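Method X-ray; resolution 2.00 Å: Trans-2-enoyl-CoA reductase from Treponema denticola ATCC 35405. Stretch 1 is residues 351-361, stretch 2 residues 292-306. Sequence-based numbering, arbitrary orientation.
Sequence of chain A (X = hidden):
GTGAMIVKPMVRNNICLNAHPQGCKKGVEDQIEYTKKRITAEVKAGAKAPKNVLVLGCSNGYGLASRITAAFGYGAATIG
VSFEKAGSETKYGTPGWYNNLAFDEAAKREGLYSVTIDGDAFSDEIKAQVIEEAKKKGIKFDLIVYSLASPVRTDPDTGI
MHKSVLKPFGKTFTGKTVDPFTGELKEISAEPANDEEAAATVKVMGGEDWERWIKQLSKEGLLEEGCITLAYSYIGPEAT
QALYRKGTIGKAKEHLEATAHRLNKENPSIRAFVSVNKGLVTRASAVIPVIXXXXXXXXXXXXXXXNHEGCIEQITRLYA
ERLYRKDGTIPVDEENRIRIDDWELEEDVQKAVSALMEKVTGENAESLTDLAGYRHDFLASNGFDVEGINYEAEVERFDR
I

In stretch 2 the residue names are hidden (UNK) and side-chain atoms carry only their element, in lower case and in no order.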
# COMPACT_ATOMS: atom_id res chain seq x y z
N LYS A 351 -9.73 -9.88 -20.27
CA LYS A 351 -10.46 -9.79 -21.53
C LYS A 351 -11.75 -9.01 -21.36
O LYS A 351 -12.15 -8.24 -22.24
CB LYS A 351 -10.72 -11.18 -22.11
CG LYS A 351 -9.46 -11.83 -22.67
CD LYS A 351 -9.80 -13.04 -23.53
CE LYS A 351 -10.47 -14.13 -22.72
NZ LYS A 351 -10.64 -15.38 -23.51
N ALA A 352 -12.41 -9.19 -20.22
CA ALA A 352 -13.63 -8.45 -19.91
C ALA A 352 -13.33 -6.97 -19.71
O ALA A 352 -14.10 -6.11 -20.14
CB ALA A 352 -14.31 -9.04 -18.69
N VAL A 353 -12.21 -6.68 -19.05
CA VAL A 353 -11.81 -5.29 -18.82
C VAL A 353 -11.43 -4.60 -20.13
O VAL A 353 -11.83 -3.46 -20.37
CB VAL A 353 -10.62 -5.21 -17.83
CG1 VAL A 353 -10.10 -3.78 -17.75
CG2 VAL A 353 -11.04 -5.70 -16.45
N SER A 354 -10.68 -5.30 -20.97
CA SER A 354 -10.24 -4.76 -22.25
C SER A 354 -11.43 -4.45 -23.16
O SER A 354 -11.45 -3.42 -23.83
CB SER A 354 -9.28 -5.72 -22.95
OG SER A 354 -8.04 -5.77 -22.27
N ALA A 355 -12.40 -5.35 -23.19
CA ALA A 355 -13.60 -5.14 -23.99
C ALA A 355 -14.40 -3.96 -23.45
O ALA A 355 -14.96 -3.17 -24.21
CB ALA A 355 -14.46 -6.40 -24.02
N LEU A 356 -14.43 -3.84 -22.13
CA LEU A 356 -15.18 -2.78 -21.47
C LEU A 356 -14.58 -1.40 -21.74
O LEU A 356 -15.30 -0.44 -22.00
CB LEU A 356 -15.25 -3.04 -19.96
CG LEU A 356 -16.19 -2.15 -19.15
CD1 LEU A 356 -17.59 -2.17 -19.73
CD2 LEU A 356 -16.21 -2.59 -17.69
N MET A 357 -13.25 -1.32 -21.70
CA MET A 357 -12.56 -0.05 -21.92
C MET A 357 -12.78 0.51 -23.33
O MET A 357 -12.78 1.72 -23.53
CB MET A 357 -11.06 -0.19 -21.64
CG MET A 357 -10.71 -0.39 -20.17
SD MET A 357 -8.94 -0.27 -19.83
CE MET A 357 -8.33 -1.76 -20.62
N GLU A 358 -12.98 -0.38 -24.29
CA GLU A 358 -13.20 0.03 -25.68
C GLU A 358 -14.60 0.60 -25.90
O GLU A 358 -14.83 1.34 -26.86
CB GLU A 358 -12.96 -1.14 -26.64
CG GLU A 358 -11.50 -1.53 -26.80
CD GLU A 358 -11.31 -2.66 -27.79
OE1 GLU A 358 -12.32 -3.22 -28.26
OE2 GLU A 358 -10.14 -2.99 -28.10
N LYS A 359 -15.53 0.26 -25.02
CA LYS A 359 -16.93 0.66 -25.18
C LYS A 359 -17.28 1.90 -24.36
O LYS A 359 -18.34 2.50 -24.56
CB LYS A 359 -17.86 -0.50 -24.81
CG LYS A 359 -17.59 -1.77 -25.59
CD LYS A 359 -18.44 -2.92 -25.08
CE LYS A 359 -18.12 -4.21 -25.82
NZ LYS A 359 -18.42 -4.11 -27.27
N VAL A 360 -16.40 2.29 -23.45
CA VAL A 360 -16.65 3.44 -22.59
C VAL A 360 -16.72 4.74 -23.38
O VAL A 360 -15.85 5.02 -24.21
CB VAL A 360 -15.57 3.57 -21.49
CG1 VAL A 360 -15.79 4.83 -20.67
CG2 VAL A 360 -15.60 2.35 -20.58
N THR A 361 -17.76 5.52 -23.12
CA THR A 361 -17.90 6.85 -23.70
C THR A 361 -18.31 7.83 -22.61
O THR A 361 -18.50 7.44 -21.45
CB THR A 361 -18.96 6.88 -24.81
OG1 THR A 361 -20.21 6.38 -24.30
CG2 THR A 361 -18.53 6.02 -25.99
N UNK A 292 -6.74 5.28 -14.36
CA UNK A 292 -8.06 5.50 -13.75
C UNK A 292 -9.19 4.81 -14.51
O UNK A 292 -10.13 4.32 -13.89
c UNK A 292 -8.23 7.02 -13.83
c UNK A 292 -6.12 6.55 -14.76
c UNK A 292 -6.85 7.55 -13.92
N UNK A 293 -9.09 4.77 -15.84
CA UNK A 293 -10.10 4.10 -16.65
C UNK A 293 -10.01 2.59 -16.48
O UNK A 293 -11.03 1.90 -16.43
c UNK A 293 -10.57 4.12 -20.54
c UNK A 293 -9.93 4.46 -18.13
c UNK A 293 -12.33 4.07 -18.76
c UNK A 293 -10.88 3.75 -19.10
N UNK A 294 -8.79 2.08 -16.41
CA UNK A 294 -8.56 0.65 -16.19
C UNK A 294 -9.13 0.20 -14.85
O UNK A 294 -9.86 -0.79 -14.78
c UNK A 294 -5.70 -2.48 -14.10
c UNK A 294 -7.09 -2.18 -16.46
c UNK A 294 -7.07 0.33 -16.27
o UNK A 294 -5.77 -4.85 -14.37
c UNK A 294 -6.78 -3.45 -16.00
c UNK A 294 -6.02 -1.21 -14.57
c UNK A 294 -6.08 -3.59 -14.82
c UNK A 294 -6.72 -1.05 -15.76
N UNK A 295 -8.78 0.92 -13.79
CA UNK A 295 -9.23 0.59 -12.44
C UNK A 295 -10.74 0.64 -12.31
O UNK A 295 -11.35 -0.24 -11.71
c UNK A 295 -6.82 -0.08 -10.63
c UNK A 295 -8.59 1.52 -11.41
c UNK A 295 -6.58 2.37 -10.17
c UNK A 295 -7.09 1.33 -11.15
N UNK A 296 -11.35 1.69 -12.86
CA UNK A 296 -12.80 1.82 -12.85
C UNK A 296 -13.46 0.64 -13.57
O UNK A 296 -14.49 0.13 -13.14
c UNK A 296 -13.22 3.14 -13.48
N UNK A 297 -12.84 0.22 -14.67
CA UNK A 297 -13.34 -0.92 -15.43
C UNK A 297 -13.05 -2.22 -14.68
O UNK A 297 -13.87 -3.13 -14.68
o UNK A 297 -12.90 0.26 -17.50
c UNK A 297 -12.69 -0.96 -16.81
N UNK A 298 -11.88 -2.29 -14.05
CA UNK A 298 -11.48 -3.47 -13.29
C UNK A 298 -12.40 -3.68 -12.10
O UNK A 298 -12.83 -4.81 -11.84
c UNK A 298 -8.15 -4.16 -11.36
c UNK A 298 -10.03 -3.32 -12.80
c UNK A 298 -9.44 -4.53 -12.07
c UNK A 298 -9.21 -5.68 -13.05
N UNK A 299 -12.71 -2.61 -11.38
CA UNK A 299 -13.61 -2.67 -10.24
C UNK A 299 -14.97 -3.19 -10.68
O UNK A 299 -15.59 -4.02 -10.01
c UNK A 299 -10.19 0.19 -7.72
c UNK A 299 -13.76 -1.30 -9.57
c UNK A 299 -10.24 -1.10 -8.18
c UNK A 299 -11.39 -1.59 -8.78
c UNK A 299 -12.50 -0.78 -8.92
c UNK A 299 -11.30 1.01 -7.85
c UNK A 299 -12.45 0.52 -8.45
N UNK A 300 -15.44 -2.69 -11.82
CA UNK A 300 -16.73 -3.09 -12.36
C UNK A 300 -16.77 -4.58 -12.67
O UNK A 300 -17.68 -5.29 -12.25
c UNK A 300 -18.41 -2.56 -14.22
c UNK A 300 -20.86 -2.08 -13.96
c UNK A 300 -17.04 -2.29 -13.63
n UNK A 300 -21.92 -1.52 -13.07
c UNK A 300 -19.51 -2.10 -13.27
N UNK A 301 -15.77 -5.04 -13.41
CA UNK A 301 -15.69 -6.44 -13.82
C UNK A 301 -15.54 -7.38 -12.63
O UNK A 301 -16.24 -8.39 -12.53
c UNK A 301 -14.52 -6.66 -14.80
c UNK A 301 -14.78 -5.92 -16.11
c UNK A 301 -14.31 -8.14 -15.06
N UNK A 302 -14.63 -7.05 -11.72
CA UNK A 302 -14.32 -7.94 -10.60
C UNK A 302 -15.44 -7.99 -9.55
O UNK A 302 -15.64 -9.02 -8.90
c UNK A 302 -12.98 -7.58 -9.97
c UNK A 302 -10.03 -9.15 -9.37
s UNK A 302 -10.18 -7.56 -10.18
c UNK A 302 -11.81 -7.72 -10.94
N UNK A 303 -16.17 -6.89 -9.39
CA UNK A 303 -17.31 -6.89 -8.48
C UNK A 303 -18.45 -7.75 -9.03
O UNK A 303 -19.16 -8.40 -8.28
c UNK A 303 -16.91 -4.70 -7.22
c UNK A 303 -17.79 -5.46 -8.20
c UNK A 303 -16.47 -2.53 -6.04
n UNK A 303 -16.91 -1.13 -5.81
c UNK A 303 -17.36 -3.26 -7.04
N UNK A 304 -18.61 -7.74 -10.35
CA UNK A 304 -19.61 -8.58 -11.00
C UNK A 304 -19.22 -10.06 -10.95
O UNK A 304 -20.08 -10.93 -10.82
o UNK A 304 -21.54 -5.42 -14.25
c UNK A 304 -20.56 -6.81 -12.59
o UNK A 304 -20.75 -7.37 -14.90
c UNK A 304 -19.84 -8.14 -12.45
c UNK A 304 -20.98 -6.51 -14.02
N UNK A 305 -17.92 -10.33 -11.06
CA UNK A 305 -17.43 -11.70 -11.04
C UNK A 305 -17.35 -12.26 -9.62
O UNK A 305 -17.42 -13.47 -9.41
c UNK A 305 -16.10 -11.62 -13.22
c UNK A 305 -14.73 -11.82 -13.84
c UNK A 305 -14.78 -11.80 -15.36
c UNK A 305 -16.06 -11.79 -11.72
n UNK A 305 -15.57 -12.94 -15.91
N UNK A 306 -17.19 -11.36 -8.64
CA UNK A 306 -17.15 -11.76 -7.25
C UNK A 306 -15.75 -11.90 -6.68
O UNK A 306 -15.58 -12.40 -5.57

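Position 292 carries three carbons that close a ring onto its own backbone N, well away from stretch 1: Pro292. Position 293 has four carbons, forked at the second; its CA-to-CB bond points toward the partner helix, and the side chain meets Val360 and Met357. Such a fork without heteroatoms is leucine, and Leu293 lays its CD1 4.0 Å from Val360 CG1 and its CG 4.3 Å from Met357 CG.

At 294 one carbon leads to a six-carbon ring bearing an oxygen, packed against Val353 and Met357, which defines Tyr294. Its CD1 lies 3.6 Å from Val353 CG1, while Met357 SD sits at the ring edge, 4.1 Å from Tyr294 CB. The hydroxyl is hydrogen-bonded to a residue just outside the stretches; the closest contacts here are made by carbon atoms of Tyr294.

Position 295 again shows four carbons forked at the second, but its CA-to-CB bond points away from stretch 1: Leu295, spent on another side of the helix. Position 296 has a single carbon, directed sideways and touching nothing here: Ala296.

Position 297 holds one carbon and one oxygen, its CA-to-CB bond toward the partner where the backbones come nearest, its CA 5.7 Å from Val353 CA; it touches Val353, Leu356 and Met357. This is Ser297. Its OG donates to Leu293 O at 2.7 Å, one turn back, so the polar atom is satisfied within its own helix and can lie against Met357 CG at 3.5 Å without needing a partner across the interface.

Position 298 has four carbons forked at the second, its CA-to-CB bond sideways, and reaches Val353 CG2; this is Leu298, with CD1 3.9 Å from that atom. Position 299 has one carbon and a plain six-carbon ring, its CA-to-CB bond pointing away: Phe299.

At 300, four carbons in a row end in nitrogen and touch Leu356, the signature of lysine. Lys300 starts toward stretch 1, its CG 4.1 Å from Leu356 CD2, but its end leads away, so aliphatic carbon makes the contact.

Position 301 has one carbon carrying two more, its CA-to-CB bond toward the partner, and meets Ala352, Val353 and Leu356: Val301. Its CG1 lies 3.7 Å from Ala352 CB, and its CG2 lies 3.8 Å from Val353 CG2 and 4.0 Å from Leu356 CD2.

An unbranched run of two carbons, sulfur and carbon at 302 is Met302, which makes no contact. Position 303, four carbons ending in nitrogen, is Lys303; 304, three carbons with two oxygens on the third, is Glu304. Both are exposed and out of reach. Position 305 repeats the four carbons and nitrogen, but its CA-to-CB bond points toward stretch 1 and it touches Ala352: Lys305, with CE 4.4 Å from Ala352 CB. Position 306 has no side-chain atom and a positive phi of 98°, where a CB would jam against the preceding carbonyl O. It is Gly306, the first residue to leave the helix.

The two helices cross at 125°, their axes 9.1 Å apart at closest approach. Val353 is the knob, seated among Tyr294, Ser297, Leu298 and Val301. No hydrogen bond spans the 507 Å² contact. The rules are legible: keep a small residue at the nearest backbone approach, satisfy its hydroxyl internally, and surround the knob with apolar carbon.

Stretch 2 292-306: PLYLASLFKVMKEKG
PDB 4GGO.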